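Local coordinates for protein thymine dioxygenase (Neurospora crassa, PDB 5C3Q) that probably hydroxylates the methyl group of thymine as an iron- and 2-oxoglutarate-dependent dioxygenase, at residues L13-I18 with A45-L50; V254-L259 with D266-T271. All blocks are in the same frame, centred on the assembly; numbering follows the deposited sequence.

Interaction 1: L13-I18 with A45-L50; sequences LVIPLI and AGFIYL
Two parallel strands of the N-terminal region, which extend the large sheet of the double-stranded beta-helix, meet here, strand 13-19 lying beside strand 47-51 and connected through helices 21-25 and 28-44. Tyr49 N donates to Pro16 O at 2.9 Å, an almost straight bond (174°) running nearly along the C=O axis, and Ile18 N returns one to Tyr49 O at 2.8 Å. Nearer the N-terminal end side chains take over. Ile15 has CG2 anti to its backbone N, which sets this methyl 3.6 Å from Tyr49 CD1. Ile15 CD1, on the other branch, runs alongside Phe47 and reaches Phe47 CB at 3.8 Å. An alanine at Ile15 would lose both branches and would probably loosen the packing against Phe47 and Tyr49. The methyl CB of Ala45 sits 3.3 Å from Val14 O and also meets Leu13 CD1. On another side, the side chains of Pro16 and Ile48 cross obliquely, with Pro16 CG 3.7 Å from Ile48 CG2, and Ile18 CB lies beside Leu50 CD2; helix 28-44 packs on Ile18 and Ile48 through Ile38. The hydroxyl of Tyr49 is bonded to Thr246 O. Strand, helices and parallel strand together make a beta-alpha-beta crossover.

Interaction 2: V254-L259 with D266-T271; sequences VNAGDL and DTIKST. With EDO (1,2-ethanediol), chain H.
Ala256 turns its methyl CB onto the chain of 266-271, meeting Ile268 CG2 at 3.5 Å, tight for two carbons, and Lys269 O at 3.4 Å. Ile268 presents this methyl because CG2 stands anti to its backbone N, and the same side chain also packs on Leu39 and Phe42 of helix 28-44. Ser270 makes the polar half of the contact. With OG anti to its backbone N (chi1 180°), the hydroxyl donates to Asp258 OD1 at 2.7 Å, approaching from above the carboxylate plane, 37° out of it. The other oxygen, OD2, is bound by Thr217 OG1 and forms a salt bridge with Arg330, so the carboxylate is gripped through both oxygens and would probably stay ionised. Ala256 ends strand 251-256 of the double-stranded beta-helix, Gly257 is the N-cap of helix 258-263, and the loop after that helix, which carries Ile268 and Ser270, comes back past the strand end towards strand 273-275. Where the two backbones stand further apart, a water bridges them, donating to Ala256 O and accepting from Thr271 N, each at 2.8 Å. Thr271 OG1 is hydrogen-bonded to Ala45 O. It also accepts from O2 of an ethanediol, probably from the crystallisation liquor, at 2.8 Å, while Lys269 CB lies 3.8 Å from C2 of that molecule.

Interactions 1 and 2, with centres about 12 Å apart, join through neighbouring antiparallel strands 47-51 and 251-256. Ile48 N lies 2.8 Å from Val254 O, probably hydrogen-bonded, and the Thr271 OG1 to Ala45 O bond, 2.6 Å, ties the loop of interaction 2 to segment 45-50. Phe47 CZ packs on Asn255 CB at 3.4 Å. This junction borders the metal site: the Phe47 ring meets that of His273 edge-to-face, and Asn255 ND2 bonds to Asp218 OD2, so each contact supplies a second-shell partner to a nickel ligand. His216 completes the protein ligands. At the nearest atoms, Phe47's side chain is about 6 Å from the nickel, and Gly257 about 7 Å from thymine.

Interaction 1: L13-I18 with A45-L50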
loop_
_atom_site.group_PDB
_atom_site.type_symbol
_atom_site.label_atom_id
_atom_site.label_comp_id
_atom_site.label_asym_id
_atom_site.label_seq_id
_atom_site.Cartn_x
_atom_site.Cartn_y
_atom_site.Cartn_z
ATOM N N LEU A 13 8.338 -10.959 -14.708
ATOM C CA LEU A 13 7.391 -10.559 -13.661
ATOM C C LEU A 13 5.999 -10.975 -14.099
ATOM O O LEU A 13 5.483 -10.464 -15.092
ATOM C CB LEU A 13 7.425 -9.043 -13.429
ATOM C CG LEU A 13 6.454 -8.474 -12.382
ATOM C CD1 LEU A 13 6.842 -8.894 -10.971
ATOM C CD2 LEU A 13 6.398 -6.959 -12.477
ATOM N N VAL A 14 5.401 -11.903 -13.357
ATOM C CA VAL A 14 4.038 -12.354 -13.633
ATOM C C VAL A 14 3.159 -12.047 -12.420
ATOM O O VAL A 14 3.323 -12.647 -11.359
ATOM C CB VAL A 14 4.005 -13.857 -13.980
ATOM C CG1 VAL A 14 2.578 -14.334 -14.237
ATOM C CG2 VAL A 14 4.864 -14.124 -15.207
ATOM N N ILE A 15 2.251 -11.086 -12.573
ATOM C CA ILE A 15 1.315 -10.741 -11.507
ATOM C C ILE A 15 -0.050 -11.285 -11.913
ATOM O O ILE A 15 -0.637 -10.802 -12.884
ATOM C CB ILE A 15 1.237 -9.217 -11.284
ATOM C CG1 ILE A 15 2.625 -8.671 -10.922
ATOM C CG2 ILE A 15 0.219 -8.892 -10.201
ATOM C CD1 ILE A 15 2.716 -7.158 -10.845
ATOM N N PRO A 16 -0.554 -12.297 -11.182
ATOM C CA PRO A 16 -1.813 -12.924 -11.571
ATOM C C PRO A 16 -3.016 -12.040 -11.285
ATOM O O PRO A 16 -2.974 -11.200 -10.376
ATOM C CB PRO A 16 -1.870 -14.169 -10.686
ATOM C CG PRO A 16 -1.141 -13.767 -9.457
ATOM C CD PRO A 16 -0.031 -12.866 -9.927
ATOM N N LEU A 17 -4.062 -12.239 -12.078
ATOM C CA LEU A 17 -5.368 -11.652 -11.847
ATOM C C LEU A 17 -6.225 -12.754 -11.257
ATOM O O LEU A 17 -6.377 -13.805 -11.871
ATOM C CB LEU A 17 -5.973 -11.171 -13.161
ATOM C CG LEU A 17 -7.400 -10.633 -13.127
ATOM C CD1 LEU A 17 -7.527 -9.459 -12.171
ATOM C CD2 LEU A 17 -7.823 -10.238 -14.538
ATOM N N ILE A 18 -6.770 -12.521 -10.069
ATOM C CA ILE A 18 -7.506 -13.552 -9.343
ATOM C C ILE A 18 -8.894 -13.040 -8.974
ATOM O O ILE A 18 -9.047 -11.908 -8.508
ATOM C CB ILE A 18 -6.723 -14.007 -8.087
ATOM C CG1 ILE A 18 -5.420 -14.688 -8.516
ATOM C CG2 ILE A 18 -7.554 -14.970 -7.247
ATOM C CD1 ILE A 18 -4.380 -14.821 -7.432
ATOM N N ALA A 45 5.881 -13.106 -7.328
ATOM C CA ALA A 45 5.910 -11.685 -7.686
ATOM C C ALA A 45 5.833 -10.755 -6.478
ATOM O O ALA A 45 6.309 -9.622 -6.536
ATOM C CB ALA A 45 4.772 -11.367 -8.640
ATOM N N GLY A 46 5.211 -11.221 -5.400
ATOM C CA GLY A 46 4.947 -10.379 -4.236
ATOM C C GLY A 46 3.728 -9.495 -4.415
ATOM O O GLY A 46 3.348 -8.771 -3.494
ATOM N N PHE A 47 3.112 -9.581 -5.598
ATOM C CA PHE A 47 1.995 -8.742 -6.020
ATOM C C PHE A 47 0.932 -9.623 -6.671
ATOM O O PHE A 47 1.269 -10.574 -7.382
ATOM C CB PHE A 47 2.469 -7.733 -7.074
ATOM C CG PHE A 47 2.893 -6.405 -6.517
ATOM C CD1 PHE A 47 4.116 -6.261 -5.873
ATOM C CD2 PHE A 47 2.086 -5.292 -6.664
ATOM C CE1 PHE A 47 4.509 -5.031 -5.365
ATOM C CE2 PHE A 47 2.474 -4.058 -6.158
ATOM C CZ PHE A 47 3.689 -3.930 -5.513
ATOM N N ILE A 48 -0.342 -9.310 -6.423
ATOM C CA ILE A 48 -1.463 -9.875 -7.187
ATOM C C ILE A 48 -2.486 -8.774 -7.504
ATOM O O ILE A 48 -2.460 -7.700 -6.892
ATOM C CB ILE A 48 -2.159 -11.031 -6.430
ATOM C CG1 ILE A 48 -2.813 -10.525 -5.135
ATOM C CG2 ILE A 48 -1.157 -12.142 -6.124
ATOM C CD1 ILE A 48 -3.613 -11.578 -4.394
ATOM N N TYR A 49 -3.356 -9.031 -8.479
ATOM C CA TYR A 49 -4.555 -8.213 -8.690
ATOM C C TYR A 49 -5.747 -9.061 -8.277
ATOM O O TYR A 49 -5.839 -10.231 -8.668
ATOM C CB TYR A 49 -4.753 -7.840 -10.158
ATOM C CG TYR A 49 -3.911 -6.716 -10.727
ATOM C CD1 TYR A 49 -2.537 -6.662 -10.529
ATOM C CD2 TYR A 49 -4.493 -5.745 -11.546
ATOM C CE1 TYR A 49 -1.771 -5.653 -11.097
ATOM C CE2 TYR A 49 -3.740 -4.733 -12.116
ATOM C CZ TYR A 49 -2.382 -4.690 -11.893
ATOM O OH TYR A 49 -1.631 -3.684 -12.462
ATOM N N LEU A 50 -6.658 -8.474 -7.510
ATOM C CA LEU A 50 -7.918 -9.122 -7.177
ATOM C C LEU A 50 -9.072 -8.410 -7.851
ATOM O O LEU A 50 -9.137 -7.183 -7.842
ATOM C CB LEU A 50 -8.148 -9.121 -5.667
ATOM C CG LEU A 50 -7.170 -9.927 -4.817
ATOM C CD1 LEU A 50 -7.551 -9.794 -3.354
ATOM C CD2 LEU A 50 -7.143 -11.392 -5.240
#

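Interaction 2: V254-L259 with D266-T271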
loop_
_atom_site.group_PDB
_atom_site.type_symbol
_atom_site.label_atom_id
_atom_site.label_comp_id
_atom_site.label_asym_id
_atom_site.label_seq_id
_atom_site.Cartn_x
_atom_site.Cartn_y
_atom_site.Cartn_z
ATOM N N VAL A 254 -2.806 -5.916 -4.760
ATOM C CA VAL A 254 -2.422 -6.328 -3.417
ATOM C C VAL A 254 -0.977 -6.792 -3.416
ATOM O O VAL A 254 -0.581 -7.633 -4.230
ATOM C CB VAL A 254 -3.316 -7.461 -2.880
ATOM C CG1 VAL A 254 -2.991 -7.741 -1.421
ATOM C CG2 VAL A 254 -4.791 -7.109 -3.031
ATOM N N ASN A 255 -0.187 -6.231 -2.508
ATOM C CA ASN A 255 1.203 -6.639 -2.367
ATOM C C ASN A 255 1.579 -6.915 -0.923
ATOM O O ASN A 255 1.085 -6.262 -0.003
ATOM C CB ASN A 255 2.138 -5.588 -2.966
ATOM C CG ASN A 255 2.108 -4.276 -2.212
ATOM O OD1 ASN A 255 1.173 -3.493 -2.355
ATOM N ND2 ASN A 255 3.142 -4.020 -1.416
ATOM N N ALA A 256 2.467 -7.881 -0.732
ATOM C CA ALA A 256 2.969 -8.203 0.592
ATOM C C ALA A 256 3.984 -7.153 1.021
ATOM O O ALA A 256 4.720 -6.632 0.196
ATOM C CB ALA A 256 3.602 -9.581 0.594
ATOM N N GLY A 257 4.003 -6.837 2.312
ATOM C CA GLY A 257 4.987 -5.928 2.879
ATOM C C GLY A 257 6.137 -6.651 3.569
ATOM O O GLY A 257 6.151 -7.877 3.678
ATOM N N ASP A 258 7.088 -5.872 4.070
ATOM C CA ASP A 258 8.322 -6.417 4.627
ATOM C C ASP A 258 8.103 -7.286 5.849
ATOM O O ASP A 258 8.829 -8.251 6.053
ATOM C CB ASP A 258 9.311 -5.288 4.926
ATOM C CG ASP A 258 9.793 -4.593 3.663
ATOM O OD1 ASP A 258 9.692 -5.213 2.576
ATOM O OD2 ASP A 258 10.271 -3.439 3.750
ATOM N N LEU A 259 7.096 -6.959 6.657
ATOM C CA LEU A 259 6.825 -7.740 7.852
ATOM C C LEU A 259 6.307 -9.136 7.472
ATOM O O LEU A 259 6.711 -10.133 8.074
ATOM C CB LEU A 259 5.843 -6.993 8.772
ATOM C CG LEU A 259 6.017 -7.010 10.296
ATOM C CD1 LEU A 259 7.464 -7.112 10.770
ATOM C CD2 LEU A 259 5.355 -5.765 10.884
ATOM N N ASP A 266 10.827 -15.398 4.360
ATOM C CA ASP A 266 11.100 -15.088 2.949
ATOM C C ASP A 266 10.532 -16.080 1.925
ATOM O O ASP A 266 11.034 -16.159 0.806
ATOM C CB ASP A 266 12.608 -14.882 2.716
ATOM C CG ASP A 266 13.125 -13.603 3.348
ATOM O OD1 ASP A 266 12.320 -12.677 3.575
ATOM O OD2 ASP A 266 14.339 -13.523 3.618
ATOM N N THR A 267 9.487 -16.821 2.285
ATOM C CA THR A 267 8.774 -17.617 1.285
ATOM C C THR A 267 7.830 -16.704 0.496
ATOM O O THR A 267 7.528 -16.975 -0.659
ATOM C CB THR A 267 8.004 -18.806 1.897
ATOM O OG1 THR A 267 7.100 -18.342 2.901
ATOM C CG2 THR A 267 8.969 -19.803 2.509
ATOM N N ILE A 268 7.382 -15.622 1.133
ATOM C CA ILE A 268 6.600 -14.578 0.476
ATOM C C ILE A 268 7.492 -13.366 0.202
ATOM O O ILE A 268 8.320 -13.001 1.039
ATOM C CB ILE A 268 5.373 -14.189 1.325
ATOM C CG1 ILE A 268 4.335 -15.317 1.241
ATOM C CG2 ILE A 268 4.785 -12.860 0.849
ATOM C CD1 ILE A 268 3.182 -15.210 2.211
ATOM N N LYS A 269 7.321 -12.758 -0.974
ATOM C CA LYS A 269 8.175 -11.660 -1.428
ATOM C C LYS A 269 7.550 -10.300 -1.139
ATOM O O LYS A 269 6.345 -10.125 -1.298
ATOM C CB LYS A 269 8.434 -11.752 -2.943
ATOM C CG LYS A 269 8.788 -13.132 -3.468
ATOM C CD LYS A 269 10.089 -13.665 -2.894
ATOM C CE LYS A 269 10.380 -15.054 -3.444
ATOM N NZ LYS A 269 11.707 -15.575 -3.042
ATOM N N SER A 270 8.377 -9.347 -0.714
ATOM C CA SER A 270 7.987 -7.945 -0.638
ATOM C C SER A 270 8.782 -7.209 -1.704
ATOM O O SER A 270 10.002 -7.117 -1.615
ATOM C CB SER A 270 8.281 -7.352 0.737
ATOM O OG SER A 270 7.894 -5.985 0.763
ATOM N N THR A 271 8.084 -6.692 -2.708
ATOM C CA THR A 271 8.719 -6.269 -3.956
ATOM C C THR A 271 8.773 -4.754 -4.075
ATOM O O THR A 271 7.832 -4.053 -3.686
ATOM C CB THR A 271 7.966 -6.877 -5.153
ATOM O OG1 THR A 271 7.924 -8.299 -4.988
ATOM C CG2 THR A 271 8.637 -6.553 -6.481
HETATM C C1 EDO H . 9.985 -10.255 -7.641
HETATM O O1 EDO H . 11.306 -10.194 -8.191
HETATM C C2 EDO H . 10.082 -10.662 -6.176
HETATM O O2 EDO H . 10.411 -9.527 -5.363
HETATM O O HOH W 1 5.255 -6.858 -2.524
#